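Local coordinates for protein lysine-sensitive aspartokinase 3 (Escherichia coli, PDB 2J0W) that catalyses the ATP-dependent phosphorylation of L-aspartate to 4-phospho-L-aspartate, the first step of lysine biosynthesis, and is feedback-inhibited by lysine, at residues A[7-12]-A[21-26]; A[72-77]-A[123-128]. All blocks are in the same frame, centred on the assembly; numbering follows the deposited sequence.

Both contacts belong to the amino acid kinase part of the chain, and contact 1 comes wholly ahead of contact 2 along the chain. Contact 1 ties strand 5-9, inside the mixed beta sheet, to helix 17-27, which follows it; contact 2 joins the end of helix 57-75 to helix 108-131. Their centres lie about 13 Å apart, and they meet where Phe126 CZ packs 3.5 Å from Ala24 CA. Helix 17-27 is thus shared ground: one side of it faces the strand through Ser23, while Ala24 and Met20 meet helix 108-131. The sheet strand that leads into the loop at the ADP phosphates and the helices packed beside it therefore form one continuous body.

Contact 1: A[7-12]-A[21-26]; sequences SKFGGT and NRSADI. With ADP (adenosine-5'-diphosphate), chain D.
The ring of Phe9 lies beneath Ser23, whose CB sits over one ring face, 3.5 Å from both Phe9 CD1 and CE1. The serine oxygen lies on the same side but out past the rim, Ser23 OG being 3.2 Å from Phe9 CD1; its hydrogen bond is made elsewhere, to the carbonyl oxygen of Ser13. A small residue suits this place because it lets the helix come close to a flat ring, the alpha carbons of Phe9 and Ser23 being 7.4 Å apart. Ile26, one turn on, adds a looser touch at the ring edge, its CG2 4.5 Å from Phe9 CZ. With CG set anti to its carbonyl carbon (chi1 -61°), Phe9 sends its ring toward the helix; the ring also stacks with Trp220 of strand 216-221. A serine in place of Phe9 would probably leave a gap beneath Ser23 and take from Trp220 its stacking partner.

Lys8, its neighbour on the strand, turns to the nucleotide instead: Lys8 NZ lies 3.0 Å from ADP O3B and forms a salt bridge with Asp202. Beyond the strand, Gly11 N donates a rather bent hydrogen bond to ADP O2B (3.2 Å, 136°), and at Gly10 a side chain would collide with that oxygen. A strand leading into a glycine-rich phosphate-binding loop and then a helix is the opening beta-alpha unit of the amino acid kinase fold.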
loop_
_atom_site.group_PDB
_atom_site.type_symbol
_atom_site.label_atom_id
_atom_site.label_comp_id
_atom_site.label_asym_id
_atom_site.label_seq_id
_atom_site.Cartn_x
_atom_site.Cartn_y
_atom_site.Cartn_z
ATOM N N SER A 7 -9.360 33.064 18.286
ATOM C CA SER A 7 -8.031 33.438 17.773
ATOM C C SER A 7 -6.879 32.682 18.450
ATOM O O SER A 7 -6.880 32.496 19.670
ATOM C CB SER A 7 -7.801 34.947 17.949
ATOM O OG SER A 7 -8.644 35.703 17.094
ATOM N N LYS A 8 -5.888 32.265 17.667
ATOM C CA LYS A 8 -4.760 31.534 18.231
ATOM C C LYS A 8 -3.425 32.193 17.928
ATOM O O LYS A 8 -3.159 32.605 16.798
ATOM C CB LYS A 8 -4.759 30.089 17.724
ATOM C CG LYS A 8 -3.661 29.200 18.308
ATOM C CD LYS A 8 -2.352 29.302 17.532
ATOM C CE LYS A 8 -1.386 28.205 17.977
ATOM N NZ LYS A 8 -0.178 28.060 17.104
ATOM N N PHE A 9 -2.586 32.281 18.954
ATOM C CA PHE A 9 -1.274 32.897 18.827
ATOM C C PHE A 9 -0.178 31.937 19.245
ATOM O O PHE A 9 -0.239 31.333 20.325
ATOM C CB PHE A 9 -1.231 34.158 19.675
ATOM C CG PHE A 9 -2.240 35.189 19.266
ATOM C CD1 PHE A 9 -1.948 36.106 18.257
ATOM C CD2 PHE A 9 -3.487 35.245 19.890
ATOM C CE1 PHE A 9 -2.876 37.068 17.878
ATOM C CE2 PHE A 9 -4.425 36.200 19.520
ATOM C CZ PHE A 9 -4.117 37.116 18.509
ATOM N N GLY A 10 0.816 31.806 18.372
ATOM C CA GLY A 10 1.929 30.909 18.612
ATOM C C GLY A 10 3.102 31.527 19.349
ATOM O O GLY A 10 3.044 32.677 19.791
ATOM N N GLY A 11 4.176 30.749 19.460
ATOM C CA GLY A 11 5.374 31.190 20.155
ATOM C C GLY A 11 5.824 32.586 19.794
ATOM O O GLY A 11 5.753 33.499 20.622
ATOM N N THR A 12 6.282 32.756 18.557
ATOM C CA THR A 12 6.747 34.057 18.090
ATOM C C THR A 12 5.748 35.178 18.366
ATOM O O THR A 12 6.144 36.293 18.706
ATOM C CB THR A 12 7.021 34.039 16.589
ATOM O OG1 THR A 12 5.831 33.647 15.897
ATOM C CG2 THR A 12 8.144 33.075 16.267
ATOM N N ASN A 21 1.926 42.500 22.536
ATOM C CA ASN A 21 1.124 43.681 22.250
ATOM C C ASN A 21 0.589 43.636 20.806
ATOM O O ASN A 21 -0.613 43.826 20.569
ATOM C CB ASN A 21 1.956 44.953 22.470
ATOM C CG ASN A 21 1.795 45.530 23.877
ATOM O OD1 ASN A 21 0.674 45.682 24.383
ATOM N ND2 ASN A 21 2.912 45.873 24.506
ATOM N N ARG A 22 1.474 43.400 19.839
ATOM C CA ARG A 22 1.028 43.304 18.452
ATOM C C ARG A 22 -0.200 42.402 18.434
ATOM O O ARG A 22 -1.221 42.736 17.832
ATOM C CB ARG A 22 2.105 42.680 17.561
ATOM C CG ARG A 22 3.120 43.644 16.983
ATOM C CD ARG A 22 4.217 42.898 16.223
ATOM N NE ARG A 22 5.464 42.849 16.984
ATOM C CZ ARG A 22 6.087 41.730 17.350
ATOM N NH1 ARG A 22 5.582 40.544 17.029
ATOM N NH2 ARG A 22 7.224 41.797 18.036
ATOM N N SER A 23 -0.090 41.263 19.114
ATOM C CA SER A 23 -1.175 40.295 19.173
ATOM C C SER A 23 -2.396 40.813 19.918
ATOM O O SER A 23 -3.527 40.503 19.554
ATOM C CB SER A 23 -0.686 38.990 19.817
ATOM O OG SER A 23 0.278 38.351 18.996
ATOM N N ALA A 24 -2.172 41.597 20.962
ATOM C CA ALA A 24 -3.287 42.138 21.725
ATOM C C ALA A 24 -4.056 43.105 20.833
ATOM O O ALA A 24 -5.292 43.149 20.866
ATOM C CB ALA A 24 -2.788 42.855 22.969
ATOM N N ASP A 25 -3.323 43.877 20.032
ATOM C CA ASP A 25 -3.969 44.823 19.130
ATOM C C ASP A 25 -4.941 44.022 18.274
ATOM O O ASP A 25 -6.161 44.188 18.381
ATOM C CB ASP A 25 -2.939 45.534 18.243
ATOM C CG ASP A 25 -1.990 46.433 19.041
ATOM O OD1 ASP A 25 -2.437 47.106 20.000
ATOM O OD2 ASP A 25 -0.792 46.489 18.695
ATOM N N ILE A 26 -4.389 43.135 17.449
ATOM C CA ILE A 26 -5.171 42.268 16.571
ATOM C C ILE A 26 -6.470 41.738 17.207
ATOM O O ILE A 26 -7.530 41.741 16.574
ATOM C CB ILE A 26 -4.324 41.068 16.130
ATOM C CG1 ILE A 26 -3.134 41.551 15.305
ATOM C CG2 ILE A 26 -5.169 40.093 15.335
ATOM C CD1 ILE A 26 -2.399 40.428 14.612
HETATM P PB ADP D . 3.252 28.777 15.452
HETATM O O1B ADP D . 2.606 30.033 15.008
HETATM O O2B ADP D . 3.870 28.907 16.823
HETATM O O3B ADP D . 2.256 27.571 15.411
HETATM P PA ADP D . 5.105 27.217 13.841
HETATM O O1A ADP D . 6.581 27.351 13.789
HETATM O O2A ADP D . 4.574 26.040 14.594
HETATM O O3A ADP D . 4.456 28.523 14.437
HETATM O "O5'" ADP D . 4.725 27.183 12.273
HETATM C "C5'" ADP D . 4.817 28.256 11.283
HETATM C "C4'" ADP D . 5.846 27.816 10.257
HETATM O "O4'" ADP D . 5.596 26.572 9.540
HETATM C "C3'" ADP D . 6.203 28.762 9.140
HETATM O "O3'" ADP D . 6.920 29.821 9.812
HETATM C "C2'" ADP D . 7.029 27.855 8.253
HETATM O "O2'" ADP D . 8.368 27.761 8.710
HETATM C "C1'" ADP D . 6.356 26.533 8.345
HETATM N N9 ADP D . 5.593 26.076 7.087
HETATM C C8 ADP D . 5.785 24.841 6.574
HETATM N N7 ADP D . 5.080 24.565 5.496
HETATM C C5 ADP D . 4.374 25.687 5.296
HETATM C C6 ADP D . 3.421 26.012 4.261
HETATM N N6 ADP D . 3.064 25.206 3.322
HETATM N N1 ADP D . 2.872 27.305 4.357
HETATM C C2 ADP D . 3.228 28.215 5.367
HETATM N N3 ADP D . 4.132 27.906 6.340
HETATM C C4 ADP D . 4.669 26.664 6.267
#

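Contact 2: A[72-77]-A[123-128]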
loop_
_atom_site.group_PDB
_atom_site.type_symbol
_atom_site.label_atom_id
_atom_site.label_comp_id
_atom_site.label_asym_id
_atom_site.label_seq_id
_atom_site.Cartn_x
_atom_site.Cartn_y
_atom_site.Cartn_z
ATOM N N PHE A 72 10.489 37.532 32.719
ATOM C CA PHE A 72 10.671 38.845 33.314
ATOM C C PHE A 72 10.838 39.939 32.265
ATOM O O PHE A 72 10.536 41.099 32.523
ATOM C CB PHE A 72 11.833 38.823 34.313
ATOM C CG PHE A 72 11.432 38.320 35.679
ATOM C CD1 PHE A 72 10.901 37.043 35.836
ATOM C CD2 PHE A 72 11.542 39.136 36.801
ATOM C CE1 PHE A 72 10.480 36.586 37.087
ATOM C CE2 PHE A 72 11.124 38.686 38.058
ATOM C CZ PHE A 72 10.592 37.406 38.197
ATOM N N ALA A 73 11.287 39.571 31.071
ATOM C CA ALA A 73 11.440 40.557 30.012
ATOM C C ALA A 73 10.083 41.223 29.827
ATOM O O ALA A 73 9.991 42.430 29.581
ATOM C CB ALA A 73 11.863 39.883 28.722
ATOM N N ILE A 74 9.033 40.415 29.954
ATOM C CA ILE A 74 7.652 40.866 29.807
ATOM C C ILE A 74 7.135 41.516 31.081
ATOM O O ILE A 74 6.503 42.569 31.043
ATOM C CB ILE A 74 6.739 39.684 29.510
ATOM C CG1 ILE A 74 7.114 39.057 28.169
ATOM C CG2 ILE A 74 5.292 40.135 29.561
ATOM C CD1 ILE A 74 6.584 37.663 28.014
ATOM N N LEU A 75 7.391 40.846 32.198
ATOM C CA LEU A 75 6.976 41.278 33.522
ATOM C C LEU A 75 7.435 42.700 33.858
ATOM O O LEU A 75 6.635 43.543 34.258
ATOM C CB LEU A 75 7.544 40.295 34.549
ATOM C CG LEU A 75 6.963 40.314 35.957
ATOM C CD1 LEU A 75 5.499 39.881 35.913
ATOM C CD2 LEU A 75 7.775 39.381 36.845
ATOM N N GLU A 76 8.731 42.943 33.679
ATOM C CA GLU A 76 9.352 44.236 33.956
ATOM C C GLU A 76 8.859 45.383 33.071
ATOM O O GLU A 76 9.374 46.494 33.176
ATOM C CB GLU A 76 10.870 44.138 33.801
ATOM C CG GLU A 76 11.548 43.190 34.773
ATOM C CD GLU A 76 13.016 42.952 34.445
ATOM O OE1 GLU A 76 13.676 42.250 35.239
ATOM O OE2 GLU A 76 13.510 43.452 33.405
ATOM N N ARG A 77 7.877 45.125 32.207
ATOM C CA ARG A 77 7.355 46.173 31.326
ATOM C C ARG A 77 5.910 46.523 31.663
ATOM O O ARG A 77 5.336 47.472 31.125
ATOM C CB ARG A 77 7.444 45.728 29.866
ATOM C CG ARG A 77 8.833 45.378 29.394
ATOM C CD ARG A 77 9.460 46.519 28.626
ATOM N NE ARG A 77 8.645 46.880 27.471
ATOM C CZ ARG A 77 9.046 47.665 26.476
ATOM N NH1 ARG A 77 10.268 48.187 26.481
ATOM N NH2 ARG A 77 8.223 47.927 25.469
ATOM N N THR A 123 -0.381 32.875 29.179
ATOM C CA THR A 123 -1.751 33.387 29.271
ATOM C C THR A 123 -1.961 34.311 30.470
ATOM O O THR A 123 -2.797 35.203 30.416
ATOM C CB THR A 123 -2.808 32.261 29.354
ATOM O OG1 THR A 123 -2.487 31.380 30.433
ATOM C CG2 THR A 123 -2.863 31.490 28.066
ATOM N N LEU A 124 -1.222 34.097 31.555
ATOM C CA LEU A 124 -1.363 34.963 32.723
ATOM C C LEU A 124 -0.875 36.363 32.396
ATOM O O LEU A 124 -1.488 37.355 32.788
ATOM C CB LEU A 124 -0.558 34.436 33.899
ATOM C CG LEU A 124 -1.246 33.357 34.722
ATOM C CD1 LEU A 124 -0.395 33.007 35.930
ATOM C CD2 LEU A 124 -2.602 33.867 35.160
ATOM N N LEU A 125 0.234 36.441 31.675
ATOM C CA LEU A 125 0.788 37.725 31.321
ATOM C C LEU A 125 -0.091 38.424 30.300
ATOM O O LEU A 125 -0.382 39.614 30.428
ATOM C CB LEU A 125 2.209 37.557 30.776
ATOM C CG LEU A 125 3.210 36.929 31.758
ATOM C CD1 LEU A 125 4.580 36.843 31.113
ATOM C CD2 LEU A 125 3.271 37.753 33.047
ATOM N N PHE A 126 -0.537 37.692 29.290
ATOM C CA PHE A 126 -1.360 38.319 28.277
ATOM C C PHE A 126 -2.564 39.030 28.893
ATOM O O PHE A 126 -2.855 40.169 28.519
ATOM C CB PHE A 126 -1.829 37.301 27.237
ATOM C CG PHE A 126 -2.285 37.931 25.947
ATOM C CD1 PHE A 126 -1.367 38.528 25.092
ATOM C CD2 PHE A 126 -3.633 37.959 25.603
ATOM C CE1 PHE A 126 -1.778 39.144 23.914
ATOM C CE2 PHE A 126 -4.055 38.572 24.430
ATOM C CZ PHE A 126 -3.127 39.167 23.586
ATOM N N VAL A 127 -3.257 38.390 29.837
ATOM C CA VAL A 127 -4.417 39.042 30.442
ATOM C C VAL A 127 -3.991 40.375 31.026
ATOM O O VAL A 127 -4.719 41.367 30.927
ATOM C CB VAL A 127 -5.076 38.192 31.557
ATOM C CG1 VAL A 127 -5.425 36.832 31.017
ATOM C CG2 VAL A 127 -4.168 38.076 32.761
ATOM N N GLU A 128 -2.797 40.395 31.617
ATOM C CA GLU A 128 -2.259 41.608 32.212
ATOM C C GLU A 128 -1.976 42.658 31.153
ATOM O O GLU A 128 -2.181 43.851 31.380
ATOM C CB GLU A 128 -0.987 41.302 32.994
ATOM C CG GLU A 128 -1.263 40.604 34.308
ATOM C CD GLU A 128 -2.388 41.272 35.082
ATOM O OE1 GLU A 128 -2.253 42.467 35.428
ATOM O OE2 GLU A 128 -3.411 40.600 35.333
#
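Leu125 meets Ile74 methyl to methyl, its CD1 lying 3.7 Å from Ile74 CG2 and 3.8 Å from Ile74 CD1. The leucine is extended: CD1 is anti to CA (chi2 -179°), which carries this methyl well out from helix 108-131 and into the fork of the isoleucine. Ile74 offers both arms, CG2 and the end of its longer branch; Leu125 CD1 is thus touched by both branches, and the two side chains meet at a slant. A beta-branched residue suits this spot, since CG2 starts close to the backbone and reaches as far back as Leu125 CB, 4.2 Å away.

The second methyl of the leucine turns to another neighbour, Leu125 CD2 lying 4.2 Å from Leu75 CD1. With CG of Leu75 anti to the backbone N (chi1 -164°), the end of this side chain comes nearer to Leu125 than its first bond would suggest. Leu75 divides its own tip in the same way. While CD1 meets Leu125, Leu75 CD2 rests 3.5 Å above the centre of the Phe72 ring, a CH-pi type of packing within one helix turn. Ile84 of helix 82-102 also touches Leu75, and Met20 of helix 17-27 touches both Ile74 and Leu125, so further nonpolar side chains from two other helices pack against the trio. Branched aliphatic side chains fill such a buried seam without leaving polar atoms to satisfy. It is the hydrophobic helix-to-helix packing of an alpha/beta kinase domain, here joining the C-terminal end of helix 57-75 to helix 108-131 beside the sheet.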